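Local structure of thymidylate synthase 1 (Bacillus subtilis, 1BSP) at residues K65-E70 with V192-V197; T158-E163 with A179-M184. The protein probably catalyses the reductive methylation of dUMP to dTMP with 5,10-methylenetetrahydrofolate as methyl donor and reductant, working as a homodimer. All blocks are in the same frame, centred on the assembly; numbering follows the deposited sequence.

Interaction 1: residues K65-E70 with V192-V197; sequences KTAIKE and VFQYNV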
ATOM      1  N   LYS B  65      -2.406  -5.634 -25.851  1.00 13.95           N
ATOM      2  CA  LYS B  65      -1.655  -6.867 -26.093  1.00 17.10           C
ATOM      3  C   LYS B  65      -0.280  -6.865 -25.442  1.00 16.68           C
ATOM      4  O   LYS B  65       0.263  -7.919 -25.114  1.00 16.45           O
ATOM      5  CB  LYS B  65      -1.514  -7.167 -27.583  1.00 22.94           C
ATOM      6  CG  LYS B  65      -2.668  -7.943 -28.177  1.00 28.47           C
ATOM      7  CD  LYS B  65      -2.318  -8.437 -29.565  1.00 38.53           C
ATOM      8  CE  LYS B  65      -3.410  -9.324 -30.126  1.00 46.90           C
ATOM      9  NZ  LYS B  65      -3.087  -9.769 -31.510  1.00 53.97           N
ATOM     10  N   THR B  66       0.287  -5.681 -25.260  1.00 17.83           N
ATOM     11  CA  THR B  66       1.593  -5.559 -24.634  1.00 18.14           C
ATOM     12  C   THR B  66       1.431  -5.628 -23.110  1.00 15.90           C
ATOM     13  O   THR B  66       2.283  -6.168 -22.402  1.00 16.17           O
ATOM     14  CB  THR B  66       2.269  -4.253 -25.048  1.00 18.86           C
ATOM     15  OG1 THR B  66       2.092  -4.058 -26.459  1.00 21.81           O
ATOM     16  CG2 THR B  66       3.757  -4.316 -24.736  1.00 18.47           C
ATOM     17  N   ALA B  67       0.310  -5.101 -22.625  1.00 11.81           N
ATOM     18  CA  ALA B  67      -0.005  -5.112 -21.206  1.00 11.07           C
ATOM     19  C   ALA B  67      -0.055  -6.555 -20.732  1.00 14.34           C
ATOM     20  O   ALA B  67       0.607  -6.928 -19.759  1.00 19.19           O
ATOM     21  CB  ALA B  67      -1.339  -4.434 -20.964  1.00 11.75           C
ATOM     22  N   ILE B  68      -0.807  -7.379 -21.453  1.00 14.58           N
ATOM     23  CA  ILE B  68      -0.932  -8.786 -21.107  1.00 13.77           C
ATOM     24  C   ILE B  68       0.397  -9.536 -21.290  1.00 14.02           C
ATOM     25  O   ILE B  68       0.770 -10.332 -20.430  1.00 11.66           O
ATOM     26  CB  ILE B  68      -2.068  -9.469 -21.899  1.00 10.42           C
ATOM     27  CG1 ILE B  68      -3.363  -8.668 -21.750  1.00 11.81           C
ATOM     28  CG2 ILE B  68      -2.323 -10.853 -21.345  1.00 17.56           C
ATOM     29  CD1 ILE B  68      -4.516  -9.199 -22.561  1.00  2.96           C
ATOM     30  N   LYS B  69       1.109  -9.285 -22.392  1.00 15.54           N
ATOM     31  CA  LYS B  69       2.408  -9.937 -22.639  1.00 17.94           C
ATOM     32  C   LYS B  69       3.372  -9.640 -21.496  1.00 19.98           C
ATOM     33  O   LYS B  69       4.101 -10.525 -21.025  1.00 20.22           O
ATOM     34  CB  LYS B  69       3.040  -9.438 -23.942  1.00 19.84           C
ATOM     35  CG  LYS B  69       2.448 -10.018 -25.215  1.00 29.24           C
ATOM     36  CD  LYS B  69       2.835  -9.164 -26.414  1.00 30.65           C
ATOM     37  CE  LYS B  69       2.202  -9.663 -27.692  1.00 29.64           C
ATOM     38  NZ  LYS B  69       2.943 -10.814 -28.266  1.00 31.27           N
ATOM     39  N   GLU B  70       3.378  -8.382 -21.068  1.00 17.75           N
ATOM     40  CA  GLU B  70       4.238  -7.939 -19.978  1.00 17.88           C
ATOM     41  C   GLU B  70       3.811  -8.655 -18.704  1.00 13.64           C
ATOM     42  O   GLU B  70       4.651  -9.145 -17.949  1.00 16.28           O
ATOM     43  CB  GLU B  70       4.117  -6.424 -19.797  1.00 19.32           C
ATOM     44  CG  GLU B  70       4.989  -5.837 -18.700  1.00 20.96           C
ATOM     45  CD  GLU B  70       4.844  -4.329 -18.601  1.00 26.55           C
ATOM     46  OE1 GLU B  70       5.287  -3.628 -19.543  1.00 28.07           O
ATOM     47  OE2 GLU B  70       4.273  -3.846 -17.598  1.00 24.52           O
ATOM     48  N   VAL B 192      -3.548  -0.101 -15.008  1.00 12.52           N
ATOM     49  CA  VAL B 192      -4.857  -0.432 -14.467  1.00 14.92           C
ATOM     50  C   VAL B 192      -5.463  -1.639 -15.179  1.00 21.56           C
ATOM     51  O   VAL B 192      -5.801  -2.639 -14.537  1.00 26.97           O
ATOM     52  CB  VAL B 192      -5.830   0.747 -14.558  1.00 10.87           C
ATOM     53  CG1 VAL B 192      -7.219   0.311 -14.094  1.00  6.57           C
ATOM     54  CG2 VAL B 192      -5.326   1.896 -13.702  1.00  8.59           C
ATOM     55  N   PHE B 193      -5.591  -1.546 -16.500  1.00 20.41           N
ATOM     56  CA  PHE B 193      -6.136  -2.633 -17.301  1.00 15.49           C
ATOM     57  C   PHE B 193      -5.331  -3.903 -17.027  1.00 12.14           C
ATOM     58  O   PHE B 193      -5.889  -4.947 -16.688  1.00 13.25           O
ATOM     59  CB  PHE B 193      -6.072  -2.267 -18.791  1.00 17.33           C
ATOM     60  CG  PHE B 193      -6.306  -3.425 -19.712  1.00 17.97           C
ATOM     61  CD1 PHE B 193      -7.599  -3.887 -19.961  1.00 15.87           C
ATOM     62  CD2 PHE B 193      -5.234  -4.075 -20.313  1.00 16.05           C
ATOM     63  CE1 PHE B 193      -7.815  -4.976 -20.788  1.00 17.25           C
ATOM     64  CE2 PHE B 193      -5.440  -5.171 -21.145  1.00 16.25           C
ATOM     65  CZ  PHE B 193      -6.734  -5.622 -21.383  1.00 16.99           C
ATOM     66  N   GLN B 194      -4.016  -3.789 -17.103  1.00  6.65           N
ATOM     67  CA  GLN B 194      -3.122  -4.917 -16.871  1.00 11.45           C
ATOM     68  C   GLN B 194      -3.447  -5.717 -15.612  1.00 15.13           C
ATOM     69  O   GLN B 194      -3.539  -6.948 -15.656  1.00 17.77           O
ATOM     70  CB  GLN B 194      -1.689  -4.417 -16.784  1.00 13.21           C
ATOM     71  CG  GLN B 194      -0.639  -5.479 -16.757  1.00 13.34           C
ATOM     72  CD  GLN B 194       0.742  -4.882 -16.635  1.00 23.97           C
ATOM     73  OE1 GLN B 194       0.942  -3.868 -15.954  1.00 26.69           O
ATOM     74  NE2 GLN B 194       1.699  -5.478 -17.326  1.00 26.39           N
ATOM     75  N   TYR B 195      -3.623  -5.036 -14.485  1.00 18.34           N
ATOM     76  CA  TYR B 195      -3.916  -5.768 -13.269  1.00 15.60           C
ATOM     77  C   TYR B 195      -5.313  -6.340 -13.163  1.00 13.26           C
ATOM     78  O   TYR B 195      -5.515  -7.368 -12.511  1.00 11.04           O
ATOM     79  CB  TYR B 195      -3.470  -5.014 -12.018  1.00 13.89           C
ATOM     80  CG  TYR B 195      -2.035  -5.361 -11.698  1.00  9.25           C
ATOM     81  CD1 TYR B 195      -1.003  -4.837 -12.463  1.00  2.84           C
ATOM     82  CD2 TYR B 195      -1.721  -6.304 -10.716  1.00  2.00           C
ATOM     83  CE1 TYR B 195       0.308  -5.238 -12.276  1.00  8.44           C
ATOM     84  CE2 TYR B 195      -0.399  -6.716 -10.517  1.00  9.21           C
ATOM     85  CZ  TYR B 195       0.610  -6.176 -11.309  1.00  9.59           C
ATOM     86  OH  TYR B 195       1.922  -6.558 -11.149  1.00 10.29           O
ATOM     87  N   ASN B 196      -6.265  -5.733 -13.857  1.00 11.17           N
ATOM     88  CA  ASN B 196      -7.619  -6.265 -13.848  1.00 15.69           C
ATOM     89  C   ASN B 196      -7.587  -7.645 -14.503  1.00 16.39           C
ATOM     90  O   ASN B 196      -8.190  -8.599 -14.015  1.00 21.44           O
ATOM     91  CB  ASN B 196      -8.563  -5.379 -14.634  1.00 16.68           C
ATOM     92  CG  ASN B 196      -9.951  -5.946 -14.685  1.00 21.51           C
ATOM     93  OD1 ASN B 196     -10.472  -6.244 -15.762  1.00 26.95           O
ATOM     94  ND2 ASN B 196     -10.547  -6.143 -13.521  1.00 19.10           N
ATOM     95  N   VAL B 197      -6.846  -7.744 -15.597  1.00 16.10           N
ATOM     96  CA  VAL B 197      -6.698  -8.987 -16.341  1.00 14.75           C
ATOM     97  C   VAL B 197      -6.117 -10.087 -15.440  1.00 16.72           C
ATOM     98  O   VAL B 197      -6.519 -11.254 -15.522  1.00 17.25           O
ATOM     99  CB  VAL B 197      -5.833  -8.741 -17.615  1.00 14.25           C
ATOM    100  CG1 VAL B 197      -5.340 -10.043 -18.230  1.00  5.30           C
ATOM    101  CG2 VAL B 197      -6.656  -7.943 -18.630  1.00 10.07           C
TER
HETATM  102  O   HOH W   1       3.641  -4.144 -14.807  1.00 39.28           O
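The Phe193 ring has Ala67 CB at its edge, close to the ring plane and 4.0 Å from Phe193 CD2, while CG2 of Val197, one turn on, lies over one face, near the rim. Ile68 comes in obliquely, its CG1 4.1 Å from CE2 of Phe193 and also near CG1 of Val197. With Phe193 CG anti to its own N (chi1 167°), the ring reaches toward helix 64-76. The polar half of the contact is the Gln194 amide, whose NE2 gives one hydrogen bond to Ala67 O (3.0 Å), tilted from the amide plane, and a straighter one to OE2 of Glu70 (3.1 Å, 162° at the hydrogen), close to that plane but meeting OE2 from above the carboxylate. Together these bonds are likely to fix the amide's rotation, helped by a weak bond from Asn191 and by a water donating to Glu70 OE2 and Gln194 OE1. Glu70 OE1 is hydrogen-bonded to Trp93 NE1, which probably helps set the carboxylate so that OE2 faces Gln194. The short helix segments cross at -54° with axes 9.1 Å apart. Around this buried crossing, Ile258 packs on Ile68 and Ile56 on Phe193, whereas Val192 and Tyr195 turn to strand 209-223 of the central sheet.

Interaction 2: residues T158-E163 with A179-M184; sequences TPCVYE and ARSNDM. With PO4 (phosphate ion), chain D.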
ATOM      1  N   THR B 158      13.234   0.167 -10.244  1.00 26.98           N
ATOM      2  CA  THR B 158      12.283  -0.052  -9.161  1.00 28.53           C
ATOM      3  C   THR B 158      10.844   0.041  -9.672  1.00 27.13           C
ATOM      4  O   THR B 158      10.494   0.965 -10.412  1.00 30.55           O
ATOM      5  CB  THR B 158      12.531   0.940  -8.001  1.00 27.30           C
ATOM      6  OG1 THR B 158      12.602   2.275  -8.511  1.00 27.71           O
ATOM      7  CG2 THR B 158      13.844   0.624  -7.312  1.00 26.18           C
ATOM      8  N   PRO B 159      10.001  -0.939  -9.308  1.00 22.41           N
ATOM      9  CA  PRO B 159       8.592  -1.024  -9.711  1.00 17.52           C
ATOM     10  C   PRO B 159       7.639   0.054  -9.212  1.00 16.32           C
ATOM     11  O   PRO B 159       7.771   0.561  -8.103  1.00 18.10           O
ATOM     12  CB  PRO B 159       8.190  -2.420  -9.232  1.00 15.21           C
ATOM     13  CG  PRO B 159       9.050  -2.626  -8.036  1.00 20.07           C
ATOM     14  CD  PRO B 159      10.385  -2.110  -8.500  1.00 20.76           C
ATOM     15  N   CYS B 160       6.687   0.412 -10.064  1.00 12.90           N
ATOM     16  CA  CYS B 160       5.695   1.410  -9.708  1.00 18.56           C
ATOM     17  C   CYS B 160       4.552   0.657  -9.036  1.00 18.86           C
ATOM     18  O   CYS B 160       4.203   0.959  -7.894  1.00 20.09           O
ATOM     19  CB  CYS B 160       5.236   2.194 -10.948  1.00 22.58           C
ATOM     20  SG  CYS B 160       6.560   3.225 -11.696  1.00 28.24           S
ATOM     21  N   VAL B 161       3.972  -0.316  -9.742  1.00 16.70           N
ATOM     22  CA  VAL B 161       2.916  -1.153  -9.170  1.00 12.22           C
ATOM     23  C   VAL B 161       3.752  -2.226  -8.511  1.00 10.89           C
ATOM     24  O   VAL B 161       4.307  -3.090  -9.192  1.00 12.04           O
ATOM     25  CB  VAL B 161       2.017  -1.797 -10.241  1.00  9.31           C
ATOM     26  CG1 VAL B 161       1.057  -2.749  -9.584  1.00  9.62           C
ATOM     27  CG2 VAL B 161       1.215  -0.730 -10.964  1.00 16.04           C
ATOM     28  N   TYR B 162       3.896  -2.141  -7.196  1.00  9.33           N
ATOM     29  CA  TYR B 162       4.749  -3.089  -6.489  1.00  7.97           C
ATOM     30  C   TYR B 162       4.069  -4.092  -5.561  1.00  7.04           C
ATOM     31  O   TYR B 162       4.736  -5.002  -5.065  1.00  4.50           O
ATOM     32  CB  TYR B 162       5.839  -2.328  -5.722  1.00 11.89           C
ATOM     33  CG  TYR B 162       5.285  -1.471  -4.600  1.00 12.22           C
ATOM     34  CD1 TYR B 162       4.646  -0.263  -4.872  1.00  3.79           C
ATOM     35  CD2 TYR B 162       5.319  -1.915  -3.281  1.00  8.85           C
ATOM     36  CE1 TYR B 162       4.047   0.469  -3.869  1.00  5.12           C
ATOM     37  CE2 TYR B 162       4.719  -1.190  -2.273  1.00  8.80           C
ATOM     38  CZ  TYR B 162       4.084  -0.003  -2.572  1.00  9.38           C
ATOM     39  OH  TYR B 162       3.461   0.697  -1.569  1.00 13.82           O
ATOM     40  N   GLU B 163       2.765  -3.939  -5.330  1.00  7.63           N
ATOM     41  CA  GLU B 163       2.035  -4.858  -4.448  1.00 10.48           C
ATOM     42  C   GLU B 163       0.565  -5.100  -4.825  1.00  9.72           C
ATOM     43  O   GLU B 163      -0.016  -4.354  -5.624  1.00  9.08           O
ATOM     44  CB  GLU B 163       2.079  -4.339  -3.008  1.00 13.43           C
ATOM     45  CG  GLU B 163       1.380  -2.996  -2.811  1.00 11.63           C
ATOM     46  CD  GLU B 163       1.390  -2.537  -1.366  1.00 15.21           C
ATOM     47  OE1 GLU B 163       2.015  -3.219  -0.524  1.00 16.04           O
ATOM     48  OE2 GLU B 163       0.761  -1.500  -1.065  1.00 12.31           O
ATOM     49  N   ALA B 179       0.261   1.447  -6.630  1.00  4.58           N
ATOM     50  CA  ALA B 179       1.380   2.007  -7.395  1.00  9.30           C
ATOM     51  C   ALA B 179       1.980   3.139  -6.539  1.00  8.46           C
ATOM     52  O   ALA B 179       1.244   3.990  -6.026  1.00  2.00           O
ATOM     53  CB  ALA B 179       0.896   2.553  -8.740  1.00  4.68           C
ATOM     54  N   ARG B 180       3.291   3.111  -6.319  1.00  8.72           N
ATOM     55  CA  ARG B 180       3.934   4.154  -5.516  1.00 10.57           C
ATOM     56  C   ARG B 180       3.815   5.499  -6.222  1.00 10.54           C
ATOM     57  O   ARG B 180       3.575   6.530  -5.597  1.00 10.42           O
ATOM     58  CB  ARG B 180       5.394   3.817  -5.238  1.00  6.24           C
ATOM     59  CG  ARG B 180       6.262   3.677  -6.463  1.00  6.36           C
ATOM     60  CD  ARG B 180       7.684   3.383  -6.019  1.00  7.57           C
ATOM     61  NE  ARG B 180       8.600   3.160  -7.128  1.00 11.29           N
ATOM     62  CZ  ARG B 180       9.118   4.121  -7.878  1.00 11.46           C
ATOM     63  NH1 ARG B 180       8.806   5.385  -7.638  1.00 12.95           N
ATOM     64  NH2 ARG B 180       9.973   3.816  -8.844  1.00 17.29           N
ATOM     65  N   SER B 181       3.962   5.472  -7.535  1.00 12.26           N
ATOM     66  CA  SER B 181       3.826   6.668  -8.343  1.00 14.33           C
ATOM     67  C   SER B 181       3.330   6.179  -9.686  1.00 11.38           C
ATOM     68  O   SER B 181       3.647   5.064 -10.097  1.00 12.15           O
ATOM     69  CB  SER B 181       5.166   7.407  -8.481  1.00 16.26           C
ATOM     70  OG  SER B 181       6.188   6.563  -8.975  1.00 16.79           O
ATOM     71  N   ASN B 182       2.489   6.971 -10.332  1.00  9.76           N
ATOM     72  CA  ASN B 182       1.976   6.574 -11.618  1.00 10.84           C
ATOM     73  C   ASN B 182       1.750   7.771 -12.538  1.00 11.00           C
ATOM     74  O   ASN B 182       1.114   8.750 -12.160  1.00 12.58           O
ATOM     75  CB  ASN B 182       0.678   5.789 -11.423  1.00 13.07           C
ATOM     76  CG  ASN B 182       0.528   4.646 -12.407  1.00 16.20           C
ATOM     77  OD1 ASN B 182      -0.531   4.476 -13.008  1.00 18.38           O
ATOM     78  ND2 ASN B 182       1.583   3.848 -12.571  1.00 13.05           N
ATOM     79  N   ASP B 183       2.388   7.726 -13.700  1.00 12.76           N
ATOM     80  CA  ASP B 183       2.261   8.746 -14.737  1.00 11.50           C
ATOM     81  C   ASP B 183       0.867   8.499 -15.306  1.00  9.86           C
ATOM     82  O   ASP B 183       0.634   7.486 -15.964  1.00 14.17           O
ATOM     83  CB  ASP B 183       3.340   8.496 -15.811  1.00 14.10           C
ATOM     84  CG  ASP B 183       3.211   9.400 -17.034  1.00 15.67           C
ATOM     85  OD1 ASP B 183       2.234  10.162 -17.160  1.00 16.94           O
ATOM     86  OD2 ASP B 183       4.112   9.330 -17.901  1.00 26.22           O
ATOM     87  N   MET B 184      -0.055   9.413 -15.048  1.00  3.00           N
ATOM     88  CA  MET B 184      -1.423   9.277 -15.520  1.00  8.86           C
ATOM     89  C   MET B 184      -1.637   9.235 -17.035  1.00 16.49           C
ATOM     90  O   MET B 184      -2.582   8.605 -17.511  1.00 18.52           O
ATOM     91  CB  MET B 184      -2.294  10.366 -14.910  1.00  6.11           C
ATOM     92  CG  MET B 184      -2.397  10.263 -13.420  1.00 15.70           C
ATOM     93  SD  MET B 184      -3.135   8.705 -12.946  1.00 17.16           S
ATOM     94  CE  MET B 184      -4.797   9.020 -13.412  1.00 15.17           C
TER
HETATM   95  P   PO4 D 301      10.438   7.061 -10.753  1.00 47.51           P
HETATM   96  O1  PO4 D 301      11.599   6.852  -9.654  1.00 45.58           O
HETATM   97  O2  PO4 D 301       9.136   6.955 -10.051  1.00 49.53           O
HETATM   98  O3  PO4 D 301      10.741   5.970 -11.703  1.00 53.15           O
HETATM   99  O4  PO4 D 301      10.686   8.411 -11.290  1.00 51.20           O
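Arg180 N donates to Cys160 O at 2.8 Å, the shortest hydrogen bond between the two segments, and both atoms lie at the edge of the Tyr162 ring. Next to it, Val161 and Ala179 form an antiparallel non-hydrogen-bonded pair, CG2 of Val161 4.0 Å from CB of Ala179. The guanidinium of Arg180 is held by carbonyls: NE bonds Pro159 O (2.9 Å) and NH2 bonds Thr158 O (3.3 Å, 152° at the hydrogen), both donors lying above the carbonyl planes. With chi1 at 61°, Arg180 CG is tucked between its N and C, and the extended chain beyond runs past the backbone of 158-160, placing the guanidinium with one face under Cys160 SG. At its edge, NH1 bonds O2 of a phosphate probably from the crystallisation liquor (2.9 Å), which Ser181 OG holds weakly and Arg141 of the second subunit also bonds. Replacing Arg180 by an alanine removes NE, NH1 and NH2, and is likely to leave the Thr158 and Pro159 carbonyls without those partners and the phosphate less firmly held. Cys160, the predicted nucleophile, thus stands beside Arg180 and Ser181, predicted dUMP ligands; the phosphate, held from both subunits, is consistent with the nucleotide phosphate site of a thymidylate synthase dimer.

How the interactions relate
The centres of the two interactions lie 14 Å apart, and they touch where Tyr195 CE1 of helix 188-205 packs on Val161 CG1 of strand 161-169 at 3.7 Å. Along the chain the order is 65-70, 158-163, 179-184, 192-197, which places both segments of interaction 2 between those of interaction 1. Strand 172-183 is followed, after a four-residue link, by helix 188-205. Interaction 2 belongs to the hairpin of strands 161-169 and 172-183 in the mixed sheet, whereas interaction 1 joins helix 188-205, which packs on strand 209-223 of that sheet, to helix 64-76. Asn191, a predicted dUMP ligand, bridges them, bonding Asn182 and, weakly, Gln194, so the helix pair adjoins the probable substrate site.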